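Side-chain contact in cytoplasmic protein (Cryptococcus neoformans var. grubii serotype A, PDB 7LPO), which probably hydrolyses steryl beta-glucosides, as a sterylglucosidase of glycoside hydrolase family 5: residues H396-F400 and V401-W405. Sequence-based numbering, arbitrary orientation.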
loop_
_atom_site.group_PDB
_atom_site.type_symbol
_atom_site.label_atom_id
_atom_site.label_comp_id
_atom_site.label_asym_id
_atom_site.label_seq_id
_atom_site.Cartn_x
_atom_site.Cartn_y
_atom_site.Cartn_z
ATOM N N HIS A 396 4.556 -27.263 -19.377
ATOM C CA HIS A 396 3.593 -26.463 -18.634
ATOM C C HIS A 396 4.157 -25.085 -18.296
ATOM O O HIS A 396 5.269 -24.974 -17.781
ATOM C CB HIS A 396 3.238 -27.224 -17.357
ATOM C CG HIS A 396 2.010 -26.731 -16.667
ATOM N ND1 HIS A 396 2.017 -26.298 -15.358
ATOM C CD2 HIS A 396 0.731 -26.624 -17.094
ATOM C CE1 HIS A 396 0.797 -25.929 -15.014
ATOM N NE2 HIS A 396 -0.003 -26.116 -16.050
ATOM N N GLN A 397 3.381 -24.037 -18.556
ATOM C CA GLN A 397 3.806 -22.671 -18.269
ATOM C C GLN A 397 3.116 -22.159 -17.007
ATOM O O GLN A 397 1.925 -22.408 -16.797
ATOM C CB GLN A 397 3.524 -21.751 -19.461
ATOM C CG GLN A 397 4.412 -22.047 -20.688
ATOM C CD GLN A 397 5.298 -20.868 -21.104
ATOM O OE1 GLN A 397 4.824 -19.739 -21.239
ATOM N NE2 GLN A 397 6.589 -21.134 -21.318
ATOM N N VAL A 398 3.879 -21.445 -16.159
ATOM C CA VAL A 398 3.419 -21.116 -14.812
ATOM C C VAL A 398 2.747 -19.747 -14.790
ATOM O O VAL A 398 3.013 -18.867 -15.611
ATOM C CB VAL A 398 4.569 -21.157 -13.777
ATOM C CG1 VAL A 398 5.155 -22.563 -13.654
ATOM C CG2 VAL A 398 5.639 -20.133 -14.144
ATOM N N ASP A 399 1.880 -19.566 -13.798
ATOM C CA ASP A 399 1.189 -18.310 -13.521
ATOM C C ASP A 399 1.502 -17.945 -12.076
ATOM O O ASP A 399 1.066 -18.638 -11.153
ATOM C CB ASP A 399 -0.315 -18.462 -13.735
ATOM C CG ASP A 399 -1.072 -17.160 -13.554
ATOM O OD1 ASP A 399 -0.667 -16.336 -12.704
ATOM O OD2 ASP A 399 -2.083 -16.963 -14.265
ATOM N N PHE A 400 2.247 -16.856 -11.877
ATOM C CA PHE A 400 2.659 -16.495 -10.524
ATOM C C PHE A 400 1.457 -16.357 -9.599
ATOM O O PHE A 400 1.470 -16.864 -8.471
ATOM C CB PHE A 400 3.460 -15.192 -10.539
ATOM C CG PHE A 400 3.690 -14.611 -9.171
ATOM C CD1 PHE A 400 4.527 -15.235 -8.280
ATOM C CD2 PHE A 400 3.048 -13.455 -8.775
ATOM C CE1 PHE A 400 4.742 -14.716 -7.019
ATOM C CE2 PHE A 400 3.247 -12.936 -7.519
ATOM C CZ PHE A 400 4.100 -13.577 -6.635
ATOM N N VAL A 401 0.402 -15.686 -10.066
ATOM C CA VAL A 401 -0.714 -15.358 -9.186
ATOM C C VAL A 401 -1.521 -16.601 -8.847
ATOM O O VAL A 401 -1.915 -16.796 -7.690
ATOM C CB VAL A 401 -1.606 -14.274 -9.818
ATOM C CG1 VAL A 401 -2.868 -14.092 -8.998
ATOM C CG2 VAL A 401 -0.857 -12.970 -9.927
ATOM N N ASP A 402 -1.786 -17.461 -9.836
ATOM C CA ASP A 402 -2.640 -18.618 -9.577
ATOM C C ASP A 402 -1.882 -19.765 -8.920
ATOM O O ASP A 402 -2.460 -20.507 -8.120
ATOM C CB ASP A 402 -3.282 -19.145 -10.867
ATOM C CG ASP A 402 -3.957 -18.066 -11.684
ATOM O OD1 ASP A 402 -4.426 -17.059 -11.104
ATOM O OD2 ASP A 402 -4.024 -18.235 -12.923
ATOM N N ASP A 403 -0.610 -19.949 -9.257
ATOM C CA ASP A 403 0.109 -21.139 -8.825
ATOM C C ASP A 403 0.893 -20.949 -7.537
ATOM O O ASP A 403 1.138 -21.935 -6.833
ATOM C CB ASP A 403 1.078 -21.598 -9.913
ATOM C CG ASP A 403 0.381 -21.907 -11.219
ATOM O OD1 ASP A 403 -0.825 -22.240 -11.178
ATOM O OD2 ASP A 403 1.039 -21.803 -12.282
ATOM N N PHE A 404 1.308 -19.723 -7.213
ATOM C CA PHE A 404 2.202 -19.523 -6.081
ATOM C C PHE A 404 1.668 -18.489 -5.101
ATOM O O PHE A 404 1.665 -18.730 -3.890
ATOM C CB PHE A 404 3.588 -19.121 -6.583
ATOM C CG PHE A 404 4.254 -20.181 -7.416
ATOM C CD1 PHE A 404 4.583 -21.401 -6.860
ATOM C CD2 PHE A 404 4.552 -19.960 -8.750
ATOM C CE1 PHE A 404 5.198 -22.387 -7.612
ATOM C CE2 PHE A 404 5.164 -20.957 -9.514
ATOM C CZ PHE A 404 5.491 -22.162 -8.934
ATOM N N TRP A 405 1.205 -17.342 -5.595
ATOM C CA TRP A 405 0.646 -16.354 -4.681
ATOM C C TRP A 405 -0.608 -16.893 -3.997
ATOM O O TRP A 405 -0.769 -16.772 -2.777
ATOM C CB TRP A 405 0.329 -15.047 -5.405
ATOM C CG TRP A 405 -0.262 -14.071 -4.447
ATOM C CD1 TRP A 405 0.409 -13.255 -3.578
ATOM C CD2 TRP A 405 -1.647 -13.847 -4.209
ATOM N NE1 TRP A 405 -0.475 -12.523 -2.830
ATOM C CE2 TRP A 405 -1.747 -12.874 -3.191
ATOM C CE3 TRP A 405 -2.819 -14.375 -4.753
ATOM C CZ2 TRP A 405 -2.966 -12.412 -2.722
ATOM C CZ3 TRP A 405 -4.034 -13.906 -4.287
ATOM C CH2 TRP A 405 -4.096 -12.935 -3.283
HETATM O O HOH W 1 -4.331 -15.269 -12.999
#
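Asp399 and Asp403 grip each other where helix 400-419 begins. Asp403 OD2 accepts the backbone N-H of Asp399 at 2.8 Å in a nearly straight bond (169°), met from well above the carboxylate plane, while Asp403 N returns a bond to Asp399 O at 2.9 Å. With CG beside its own backbone N, the Asp403 carboxylate reaches back to the N-H of Asp399. Asp399 in turn caps the first turn: its CG lies anti to the backbone N (chi1 -176°), which brings OD1 to the amides of Val401, 2.9 Å from N to OD1, and of Asp402, both weak bonds. The other oxygen, OD2, takes a bond from water 1 on the side where Asp402 is exposed, and comes within 2.7 Å of Asp402 OD2, the two carboxylate planes turned 39° apart. Water 1 also donates to Asp402 OD1, bridging the two acids; this bridge and the helix N-terminus probably ease the repulsion between the like charges. Another flank, made by Phe400, Val401, Phe404 and Trp405, is buried. Trp405 CB sits over one face of the Phe400 ring toward its rim, 4.2 Å from CE2, and Val401 CG2 packs 4.1 Å from CD2 of the same ring. Phe216 of helix 206-221 meets Phe400 edge-to-face and also touches Phe404, so these aromatics bind the new helix to its neighbour. Phe400 O accepts from both Phe404 N and Trp405 N, the latter at 2.9 Å, as the turn widens to the pi type. The arrangement is that of an aspartate N-cap at a helix start, with the reciprocal Asp403 bond resembling a capping box but shifted one residue on.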